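Long-range contacts in cystathionine gamma-synthase (Xanthomonas oryzae pv. oryzae KACC 10331, PDB 6LD9), which probably makes cystathionine in the methionine biosynthesis pathway as a pyridoxal 5'-phosphate-dependent enzyme of the trans-sulfuration family: residues Pro149-Ile154 against Leu180-Asn185; Gly89-Val94 against Leu202-Thr207. The protein carries 2 engineered substitutions. All coordinates share one frame; numbering follows the deposited sequence.

Contact 1 (Pro149-Ile154 against Leu180-Asn185); sequences PKLVLI and LTVVDN. With E9U ((2~{S})-4-[(2~{R})-2-azanyl-3-oxidanyl-3-oxidanylidene-propyl]sulfanyl-2-[(~{E})-[2-methyl-3-oxidanyl-5-(phosphonooxymethyl)pyridin-4-yl]methylideneamino]butanoic acid), chain G.
V152 and I154 on one strand are tied to L180, V182 and D184 on the next by backbone hydrogen bonds that pass back and forth between the chains. V182 N donates to V152 O at 2.8 Å, and D184 N closes the ladder on I154 O, also at 2.8 Å. In the reverse direction V152 N reaches L180 O at 2.9 Å, while I154 N reaches V182 O at 3.0 Å. The first rung runs from L180 N to K150 O at 3.0 Å. CA-H...O contacts fill in between these bonds, among them L153 CA to V182 O.

Beyond the last rung, D184 sends its carboxylate to the ligand: OD2 comes within 2.6 Å of E9U N1, the pyridine nitrogen, and OD1 is hydrogen-bonded to T186 OG1, which limits rotation of the group. An aspartate facing this nitrogen is a hallmark of fold-type I pyridoxal phosphate enzymes. The two strands are parallel neighbours whose short segments run at 21° to each other, joined through helix 167-176 in a beta-alpha-beta unit of the large central sheet.

L151, L153, L180 and V182 share one face of the sheet. V182 holds CG1 between its backbone N and carbonyl carbon (chi1 59°), which brings this methyl to L153 CD1 at 3.7 Å and also near both methyls of L151. L151 CD1 meanwhile lies 3.7 Å from L180 CB and also close to the L180 carbonyl. On the opposite face, I154 CB meets V183 CG2, and helix 167-176 covers V152, T181 and I154 with A174, I171, V170 and L167.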
ATOM      1  N   PRO C 149       7.769  33.047  29.963  1.00 43.53           N
ATOM      2  CA  PRO C 149       7.663  31.685  29.449  1.00 39.57           C
ATOM      3  C   PRO C 149       8.658  31.413  28.327  1.00 35.24           C
ATOM      4  O   PRO C 149       9.056  32.321  27.642  1.00 32.68           O
ATOM      5  CB  PRO C 149       6.270  31.644  28.865  1.00 41.63           C
ATOM      6  CG  PRO C 149       6.106  33.061  28.366  1.00 42.02           C
ATOM      7  CD  PRO C 149       6.675  33.893  29.487  1.00 44.61           C
ATOM      8  N   LYS C 150       9.052  30.160  28.184  1.00 35.12           N
ATOM      9  CA  LYS C 150       9.976  29.745  27.108  1.00 35.55           C
ATOM     10  C   LYS C 150       9.195  29.685  25.798  1.00 33.60           C
ATOM     11  O   LYS C 150       9.795  29.957  24.740  1.00 35.36           O
ATOM     12  CB  LYS C 150      10.571  28.384  27.417  1.00 38.34           C
ATOM     13  CG  LYS C 150      11.652  27.952  26.453  1.00 42.04           C
ATOM     14  CD  LYS C 150      12.931  28.641  26.697  1.00 48.09           C
ATOM     15  CE  LYS C 150      14.141  27.760  26.439  1.00 55.20           C
ATOM     16  NZ  LYS C 150      14.524  27.917  25.020  1.00 57.60           N
ATOM     17  N   LEU C 151       7.907  29.341  25.874  1.00 29.38           N
ATOM     18  CA  LEU C 151       7.114  28.933  24.706  1.00 27.87           C
ATOM     19  C   LEU C 151       5.657  29.289  24.936  1.00 26.81           C
ATOM     20  O   LEU C 151       5.126  28.982  26.011  1.00 28.17           O
ATOM     21  CB  LEU C 151       7.288  27.420  24.455  1.00 28.95           C
ATOM     22  CG  LEU C 151       6.570  26.906  23.197  1.00 28.74           C
ATOM     23  CD1 LEU C 151       7.143  27.568  21.969  1.00 28.67           C
ATOM     24  CD2 LEU C 151       6.685  25.425  23.040  1.00 28.41           C
ATOM     25  N   VAL C 152       5.050  29.914  23.932  1.00 25.82           N
ATOM     26  CA  VAL C 152       3.591  30.117  23.813  1.00 26.09           C
ATOM     27  C   VAL C 152       3.095  29.314  22.606  1.00 26.98           C
ATOM     28  O   VAL C 152       3.669  29.476  21.447  1.00 26.47           O
ATOM     29  CB  VAL C 152       3.277  31.615  23.613  1.00 26.94           C
ATOM     30  CG1 VAL C 152       1.791  31.895  23.619  1.00 26.13           C
ATOM     31  CG2 VAL C 152       3.948  32.447  24.687  1.00 29.13           C
ATOM     32  N   LEU C 153       2.003  28.606  22.840  1.00 26.94           N
ATOM     33  CA  LEU C 153       1.217  27.912  21.827  1.00 29.40           C
ATOM     34  C   LEU C 153      -0.115  28.624  21.606  1.00 29.01           C
ATOM     35  O   LEU C 153      -0.863  28.867  22.558  1.00 27.10           O
ATOM     36  CB  LEU C 153       0.972  26.475  22.285  1.00 33.50           C
ATOM     37  CG  LEU C 153       0.279  25.567  21.254  1.00 35.10           C
ATOM     38  CD1 LEU C 153       1.013  24.245  21.133  1.00 40.70           C
ATOM     39  CD2 LEU C 153      -1.121  25.256  21.671  1.00 34.67           C
ATOM     40  N   ILE C 154      -0.413  28.812  20.328  1.00 28.77           N
ATOM     41  CA  ILE C 154      -1.670  29.372  19.788  1.00 29.38           C
ATOM     42  C   ILE C 154      -2.366  28.309  18.930  1.00 28.70           C
ATOM     43  O   ILE C 154      -1.720  27.734  18.057  1.00 27.18           O
ATOM     44  CB  ILE C 154      -1.277  30.600  18.945  1.00 31.34           C
ATOM     45  CG1 ILE C 154      -0.571  31.663  19.775  1.00 32.05           C
ATOM     46  CG2 ILE C 154      -2.475  31.158  18.217  1.00 31.47           C
ATOM     47  CD1 ILE C 154       0.120  32.692  18.952  1.00 34.41           C
ATOM     48  N   LEU C 180       9.561  31.893  22.500  1.00 35.94           N
ATOM     49  CA  LEU C 180       9.220  31.251  21.210  1.00 35.08           C
ATOM     50  C   LEU C 180       7.695  31.102  21.118  1.00 31.81           C
ATOM     51  O   LEU C 180       7.000  31.022  22.155  1.00 29.36           O
ATOM     52  CB  LEU C 180       9.926  29.893  21.088  1.00 34.30           C
ATOM     53  CG  LEU C 180      11.450  29.969  21.190  1.00 36.59           C
ATOM     54  CD1 LEU C 180      12.033  28.593  21.535  1.00 39.25           C
ATOM     55  CD2 LEU C 180      12.080  30.537  19.926  1.00 35.03           C
ATOM     56  N   THR C 181       7.235  31.052  19.886  1.00 30.07           N
ATOM     57  CA  THR C 181       5.829  30.891  19.495  1.00 33.43           C
ATOM     58  C   THR C 181       5.703  29.669  18.609  1.00 30.68           C
ATOM     59  O   THR C 181       6.483  29.558  17.608  1.00 28.54           O
ATOM     60  CB  THR C 181       5.322  32.104  18.716  1.00 37.05           C
ATOM     61  OG1 THR C 181       6.447  32.886  18.271  1.00 50.02           O
ATOM     62  CG2 THR C 181       4.454  32.940  19.616  1.00 40.53           C
ATOM     63  N   VAL C 182       4.679  28.882  18.895  1.00 27.36           N
ATOM     64  CA  VAL C 182       4.272  27.786  18.001  1.00 26.59           C
ATOM     65  C   VAL C 182       2.781  27.905  17.743  1.00 25.73           C
ATOM     66  O   VAL C 182       2.015  28.198  18.712  1.00 23.71           O
ATOM     67  CB  VAL C 182       4.647  26.426  18.609  1.00 28.84           C
ATOM     68  CG1 VAL C 182       4.010  26.150  19.978  1.00 28.07           C
ATOM     69  CG2 VAL C 182       4.305  25.327  17.611  1.00 29.77           C
ATOM     70  N   VAL C 183       2.371  27.736  16.483  1.00 26.11           N
ATOM     71  CA  VAL C 183       0.922  27.839  16.117  1.00 24.88           C
ATOM     72  C   VAL C 183       0.426  26.511  15.574  1.00 23.75           C
ATOM     73  O   VAL C 183       1.033  26.026  14.645  1.00 21.93           O
ATOM     74  CB  VAL C 183       0.671  28.954  15.089  1.00 24.76           C
ATOM     75  CG1 VAL C 183      -0.819  29.100  14.789  1.00 23.66           C
ATOM     76  CG2 VAL C 183       1.247  30.247  15.613  1.00 25.25           C
ATOM     77  N   ASP C 184      -0.640  25.984  16.162  1.00 23.60           N
ATOM     78  CA  ASP C 184      -1.358  24.799  15.659  1.00 24.17           C
ATOM     79  C   ASP C 184      -2.298  25.288  14.566  1.00 21.79           C
ATOM     80  O   ASP C 184      -3.271  25.907  14.878  1.00 21.54           O
ATOM     81  CB  ASP C 184      -2.078  24.023  16.770  1.00 25.37           C
ATOM     82  CG  ASP C 184      -2.697  22.702  16.282  1.00 27.75           C
ATOM     83  OD1 ASP C 184      -2.917  22.561  15.046  1.00 27.38           O
ATOM     84  OD2 ASP C 184      -3.020  21.834  17.149  1.00 32.44           O
ATOM     85  N   ASN C 185      -1.999  24.976  13.333  1.00 21.63           N
ATOM     86  CA  ASN C 185      -2.673  25.562  12.144  1.00 23.38           C
ATOM     87  C   ASN C 185      -3.497  24.476  11.456  1.00 22.92           C
ATOM     88  O   ASN C 185      -3.742  24.575  10.254  1.00 24.78           O
ATOM     89  CB  ASN C 185      -1.614  26.196  11.225  1.00 24.94           C
ATOM     90  CG  ASN C 185      -2.177  26.984  10.060  1.00 23.18           C
ATOM     91  OD1 ASN C 185      -1.587  27.016   8.963  1.00 23.32           O
ATOM     92  ND2 ASN C 185      -3.282  27.637  10.328  1.00 21.16           N
TER
HETATM   93  N1  E9U G 801      -4.362  19.636  16.842  1.00 24.83           N
HETATM   94  C2  E9U G 801      -5.706  19.866  16.621  1.00 25.59           C
HETATM   95  C3  E9U G 801      -6.672  18.775  16.507  1.00 24.71           C
HETATM   96  N   E9U G 801      -8.414  16.526  16.453  1.00 32.72           N
HETATM   97  CA  E9U G 801      -9.403  15.434  16.280  1.00 34.50           C
HETATM   98  C   E9U G 801     -10.758  16.079  16.357  1.00 34.34           C
HETATM   99  O   E9U G 801     -10.860  17.183  16.994  1.00 32.92           O
HETATM  100  CB  E9U G 801      -9.136  14.371  17.349  1.00 37.56           C
HETATM  101  CG  E9U G 801     -10.258  13.457  17.617  1.00 42.11           C
HETATM  102  SD  E9U G 801     -10.359  12.945  19.306  1.00 63.79           S
HETATM  103  CE  E9U G 801      -9.249  11.598  19.667  1.00 46.77           C
HETATM  104  CZ  E9U G 801      -9.344  10.376  20.629  1.00 43.88           C
HETATM  105  CH  E9U G 801      -8.366  10.559  21.736  1.00 39.50           C
HETATM  106  NH  E9U G 801     -10.614   9.755  21.038  1.00 44.82           N
HETATM  107  C2A E9U G 801      -6.212  21.281  16.449  1.00 24.35           C
HETATM  108  C4  E9U G 801      -6.182  17.423  16.657  1.00 26.75           C
HETATM  109  C4A E9U G 801      -7.141  16.309  16.578  1.00 29.46           C
HETATM  110  C5  E9U G 801      -4.725  17.287  16.862  1.00 26.20           C
HETATM  111  C5A E9U G 801      -4.060  15.973  17.001  1.00 26.45           C
HETATM  112  C6  E9U G 801      -3.890  18.424  16.938  1.00 26.01           C
HETATM  113  O1P E9U G 801      -5.188  13.190  15.916  1.00 21.99           O
HETATM  114  O2P E9U G 801      -3.382  13.586  14.180  1.00 25.77           O
HETATM  115  O3  E9U G 801      -7.967  18.998  16.337  1.00 23.44           O
HETATM  116  O3P E9U G 801      -2.724  13.222  16.530  1.00 24.57           O
HETATM  117  O4P E9U G 801      -3.781  15.387  15.721  1.00 27.02           O
HETATM  118  OT  E9U G 801     -11.761  15.480  15.847  1.00 33.22           O
HETATM  119  OX1 E9U G 801      -8.543  10.133  22.854  1.00 35.49           O
HETATM  120  OX2 E9U G 801      -7.305  11.118  21.502  1.00 38.48           O
HETATM  121  P   E9U G 801      -3.801  13.729  15.605  1.00 27.02           P

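Contact 2 (Gly89-Val94 against Leu202-Thr207). With E9U ((2~{S})-4-[(2~{R})-2-azanyl-3-oxidanyl-3-oxidanylidene-propyl]sulfanyl-2-[(~{E})-[2-methyl-3-oxidanyl-5-(phosphonooxymethyl)pyridin-4-yl]methylideneamino]butanoic acid), chain G.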
ATOM      1  N   GLY C  89       1.902  13.668  18.073  1.00 21.84           N
ATOM      2  CA  GLY C  89       3.347  13.437  18.064  1.00 21.88           C
ATOM      3  C   GLY C  89       4.114  14.667  17.646  1.00 22.21           C
ATOM      4  O   GLY C  89       5.226  14.811  18.090  1.00 22.33           O
ATOM      5  N   ALA C  90       3.572  15.499  16.757  1.00 23.13           N
ATOM      6  CA  ALA C  90       4.194  16.796  16.408  1.00 23.07           C
ATOM      7  C   ALA C  90       4.270  17.730  17.629  1.00 22.75           C
ATOM      8  O   ALA C  90       5.279  18.448  17.855  1.00 20.45           O
ATOM      9  CB  ALA C  90       3.377  17.362  15.308  1.00 24.07           C
ATOM     10  N   ILE C  91       3.219  17.748  18.412  1.00 22.95           N
ATOM     11  CA  ILE C  91       3.182  18.602  19.616  1.00 24.90           C
ATOM     12  C   ILE C  91       4.215  18.049  20.584  1.00 25.95           C
ATOM     13  O   ILE C  91       5.029  18.815  21.100  1.00 26.46           O
ATOM     14  CB  ILE C  91       1.764  18.630  20.173  1.00 26.13           C
ATOM     15  CG1 ILE C  91       0.897  19.415  19.223  1.00 26.96           C
ATOM     16  CG2 ILE C  91       1.653  19.192  21.571  1.00 27.38           C
ATOM     17  CD1 ILE C  91      -0.526  19.262  19.595  1.00 29.25           C
ATOM     18  N   ASN C  92       4.241  16.740  20.739  1.00 28.51           N
ATOM     19  CA  ASN C  92       5.233  16.086  21.591  1.00 27.60           C
ATOM     20  C   ASN C  92       6.631  16.456  21.101  1.00 26.33           C
ATOM     21  O   ASN C  92       7.547  16.799  21.926  1.00 25.42           O
ATOM     22  CB  ASN C  92       5.040  14.583  21.548  1.00 32.82           C
ATOM     23  CG  ASN C  92       5.858  13.940  22.641  1.00 34.95           C
ATOM     24  OD1 ASN C  92       6.020  14.523  23.720  1.00 42.48           O
ATOM     25  ND2 ASN C  92       6.364  12.773  22.363  1.00 35.41           N
ATOM     26  N   LEU C  93       6.846  16.388  19.807  1.00 22.43           N
ATOM     27  CA  LEU C  93       8.199  16.724  19.335  1.00 23.42           C
ATOM     28  C   LEU C  93       8.579  18.156  19.801  1.00 24.03           C
ATOM     29  O   LEU C  93       9.716  18.383  20.217  1.00 24.51           O
ATOM     30  CB  LEU C  93       8.207  16.591  17.813  1.00 22.72           C
ATOM     31  CG  LEU C  93       9.480  17.022  17.137  1.00 22.17           C
ATOM     32  CD1 LEU C  93      10.604  16.206  17.708  1.00 21.88           C
ATOM     33  CD2 LEU C  93       9.392  16.869  15.619  1.00 23.18           C
ATOM     34  N   VAL C  94       7.696  19.127  19.642  1.00 24.68           N
ATOM     35  CA  VAL C  94       8.002  20.541  19.965  1.00 26.26           C
ATOM     36  C   VAL C  94       8.297  20.652  21.469  1.00 26.26           C
ATOM     37  O   VAL C  94       9.362  21.174  21.813  1.00 25.77           O
ATOM     38  CB  VAL C  94       6.851  21.458  19.535  1.00 27.11           C
ATOM     39  CG1 VAL C  94       7.045  22.886  20.036  1.00 28.59           C
ATOM     40  CG2 VAL C  94       6.750  21.444  18.041  1.00 28.72           C
ATOM     41  N   LEU C 202       7.447  28.503  14.748  1.00 25.33           N
ATOM     42  CA  LEU C 202       7.018  27.123  14.478  1.00 26.40           C
ATOM     43  C   LEU C 202       5.538  27.086  14.124  1.00 24.87           C
ATOM     44  O   LEU C 202       4.716  27.731  14.863  1.00 24.19           O
ATOM     45  CB  LEU C 202       7.211  26.261  15.723  1.00 27.66           C
ATOM     46  CG  LEU C 202       8.653  26.000  16.139  1.00 27.97           C
ATOM     47  CD1 LEU C 202       8.684  25.540  17.585  1.00 29.06           C
ATOM     48  CD2 LEU C 202       9.247  24.955  15.240  1.00 28.23           C
ATOM     49  N   VAL C 203       5.227  26.320  13.082  1.00 23.25           N
ATOM     50  CA  VAL C 203       3.817  25.978  12.813  1.00 25.41           C
ATOM     51  C   VAL C 203       3.685  24.454  12.812  1.00 24.54           C
ATOM     52  O   VAL C 203       4.608  23.774  12.354  1.00 23.39           O
ATOM     53  CB  VAL C 203       3.344  26.648  11.521  1.00 26.82           C
ATOM     54  CG1 VAL C 203       4.079  26.141  10.320  1.00 30.63           C
ATOM     55  CG2 VAL C 203       1.873  26.412  11.312  1.00 28.94           C
ATOM     56  N   LEU C 204       2.614  23.933  13.370  1.00 24.28           N
ATOM     57  CA  LEU C 204       2.397  22.486  13.345  1.00 25.45           C
ATOM     58  C   LEU C 204       1.005  22.124  12.866  1.00 25.10           C
ATOM     59  O   LEU C 204       0.128  22.978  12.812  1.00 25.49           O
ATOM     60  CB  LEU C 204       2.757  21.885  14.704  1.00 26.37           C
ATOM     61  CG  LEU C 204       1.926  22.210  15.914  1.00 27.65           C
ATOM     62  CD1 LEU C 204       0.638  21.413  15.885  1.00 28.91           C
ATOM     63  CD2 LEU C 204       2.752  21.888  17.171  1.00 27.09           C
ATOM     64  N   HIS C 205       0.865  20.889  12.432  1.00 24.11           N
ATOM     65  CA  HIS C 205      -0.382  20.393  11.817  1.00 24.09           C
ATOM     66  C   HIS C 205      -0.640  18.959  12.263  1.00 22.27           C
ATOM     67  O   HIS C 205       0.312  18.147  12.291  1.00 22.07           O
ATOM     68  CB  HIS C 205      -0.203  20.355  10.296  1.00 24.70           C
ATOM     69  CG  HIS C 205      -0.180  21.676   9.642  1.00 26.42           C
ATOM     70  ND1 HIS C 205      -1.357  22.394   9.405  1.00 28.69           N
ATOM     71  CD2 HIS C 205       0.857  22.382   9.108  1.00 27.98           C
ATOM     72  CE1 HIS C 205      -1.039  23.516   8.766  1.00 29.22           C
ATOM     73  NE2 HIS C 205       0.347  23.554   8.626  1.00 28.53           N
ATOM     74  N   SER C 206      -1.886  18.606  12.473  1.00 20.61           N
ATOM     75  CA  SER C 206      -2.334  17.207  12.247  1.00 20.16           C
ATOM     76  C   SER C 206      -2.558  17.081  10.754  1.00 20.44           C
ATOM     77  O   SER C 206      -3.478  17.737  10.303  1.00 22.99           O
ATOM     78  CB  SER C 206      -3.575  16.897  13.011  1.00 19.26           C
ATOM     79  OG  SER C 206      -4.139  15.672  12.611  1.00 18.90           O
ATOM     80  N   THR C 207      -1.700  16.411  10.012  1.00 19.92           N
ATOM     81  CA  THR C 207      -1.924  16.152   8.572  1.00 20.92           C
ATOM     82  C   THR C 207      -3.114  15.204   8.370  1.00 20.17           C
ATOM     83  O   THR C 207      -3.545  15.023   7.224  1.00 18.00           O
ATOM     84  CB  THR C 207      -0.692  15.555   7.918  1.00 21.40           C
ATOM     85  OG1 THR C 207      -0.400  14.345   8.619  1.00 22.77           O
ATOM     86  CG2 THR C 207       0.440  16.554   7.935  1.00 21.89           C
TER
HETATM   87  N1  E9U G 801      -4.362  19.636  16.842  1.00 24.83           N
HETATM   88  C2  E9U G 801      -5.706  19.866  16.621  1.00 25.59           C
HETATM   89  C3  E9U G 801      -6.672  18.775  16.507  1.00 24.71           C
HETATM   90  N   E9U G 801      -8.414  16.526  16.453  1.00 32.72           N
HETATM   91  CA  E9U G 801      -9.403  15.434  16.280  1.00 34.50           C
HETATM   92  C   E9U G 801     -10.758  16.079  16.357  1.00 34.34           C
HETATM   93  O   E9U G 801     -10.860  17.183  16.994  1.00 32.92           O
HETATM   94  CB  E9U G 801      -9.136  14.371  17.349  1.00 37.56           C
HETATM   95  CG  E9U G 801     -10.258  13.457  17.617  1.00 42.11           C
HETATM   96  SD  E9U G 801     -10.359  12.945  19.306  1.00 63.79           S
HETATM   97  CE  E9U G 801      -9.249  11.598  19.667  1.00 46.77           C
HETATM   98  CZ  E9U G 801      -9.344  10.376  20.629  1.00 43.88           C
HETATM   99  CH  E9U G 801      -8.366  10.559  21.736  1.00 39.50           C
HETATM  100  NH  E9U G 801     -10.614   9.755  21.038  1.00 44.82           N
HETATM  101  C2A E9U G 801      -6.212  21.281  16.449  1.00 24.35           C
HETATM  102  C4  E9U G 801      -6.182  17.423  16.657  1.00 26.75           C
HETATM  103  C4A E9U G 801      -7.141  16.309  16.578  1.00 29.46           C
HETATM  104  C5  E9U G 801      -4.725  17.287  16.862  1.00 26.20           C
HETATM  105  C5A E9U G 801      -4.060  15.973  17.001  1.00 26.45           C
HETATM  106  C6  E9U G 801      -3.890  18.424  16.938  1.00 26.01           C
HETATM  107  O1P E9U G 801      -5.188  13.190  15.916  1.00 21.99           O
HETATM  108  O2P E9U G 801      -3.382  13.586  14.180  1.00 25.77           O
HETATM  109  O3  E9U G 801      -7.967  18.998  16.337  1.00 23.44           O
HETATM  110  O3P E9U G 801      -2.724  13.222  16.530  1.00 24.57           O
HETATM  111  O4P E9U G 801      -3.781  15.387  15.721  1.00 27.02           O
HETATM  112  OT  E9U G 801     -11.761  15.480  15.847  1.00 33.22           O
HETATM  113  OX1 E9U G 801      -8.543  10.133  22.854  1.00 35.49           O
HETATM  114  OX2 E9U G 801      -7.305  11.118  21.502  1.00 38.48           O
HETATM  115  P   E9U G 801      -3.801  13.729  15.605  1.00 27.02           P
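I91 and L204 cross at about a right angle, the CG1 of the isoleucine set against both methyls of the leucine. The CD2 of L204 is 3.7 Å from I91 CG1, and its CD1 is 3.9 Å away from the same atom. L204 can present this fork to the helix because its CG stands between backbone N and carbonyl carbon (chi1 67°). One turn on, V94 divides its branches: CG1 meets L202 CD1 tip to tip at 4.0 Å, whereas CG2 slants across L204 CD2 at 4.1 Å. A90, with only a methyl turned toward the strand, allows the closest backbone approach, its CA 6.7 Å from that of L204.

Helix 87-98 lies on one face of the central sheet of the fold-type I domain, running roughly antiparallel to strand 202-206, with no hydrogen bond between the two segments. H205 points away from the helix, and its NE2 is hydrogen-bonded to E76. At the end of the strand, S206 OG donates a hydrogen bond of 2.7 Å to the phosphate oxygen O2P of E9U, and M88 N, near the start of helix 87-98, also binds E9U.

The centres of contacts 1 and 2 lie about 11 Å apart in the same mixed seven-stranded sheet, where strands 180-184 and 202-206 are neighbours and V183 probably bonds through its backbone to L202 and L204. Along the chain the order is 89-94, 149-154, 180-185, 202-207, so contact 1 is nested inside the loop closed by contact 2. Helix 87-98 and helix 167-176 sit on opposite faces of the sheet. Both contacts end at E9U: 180-185 supplies D184 beside the pyridine nitrogen and 202-207 supplies S206 at the phosphate, so that adjacent strands address the ring nitrogen and the phosphate arm of the cofactor part of E9U.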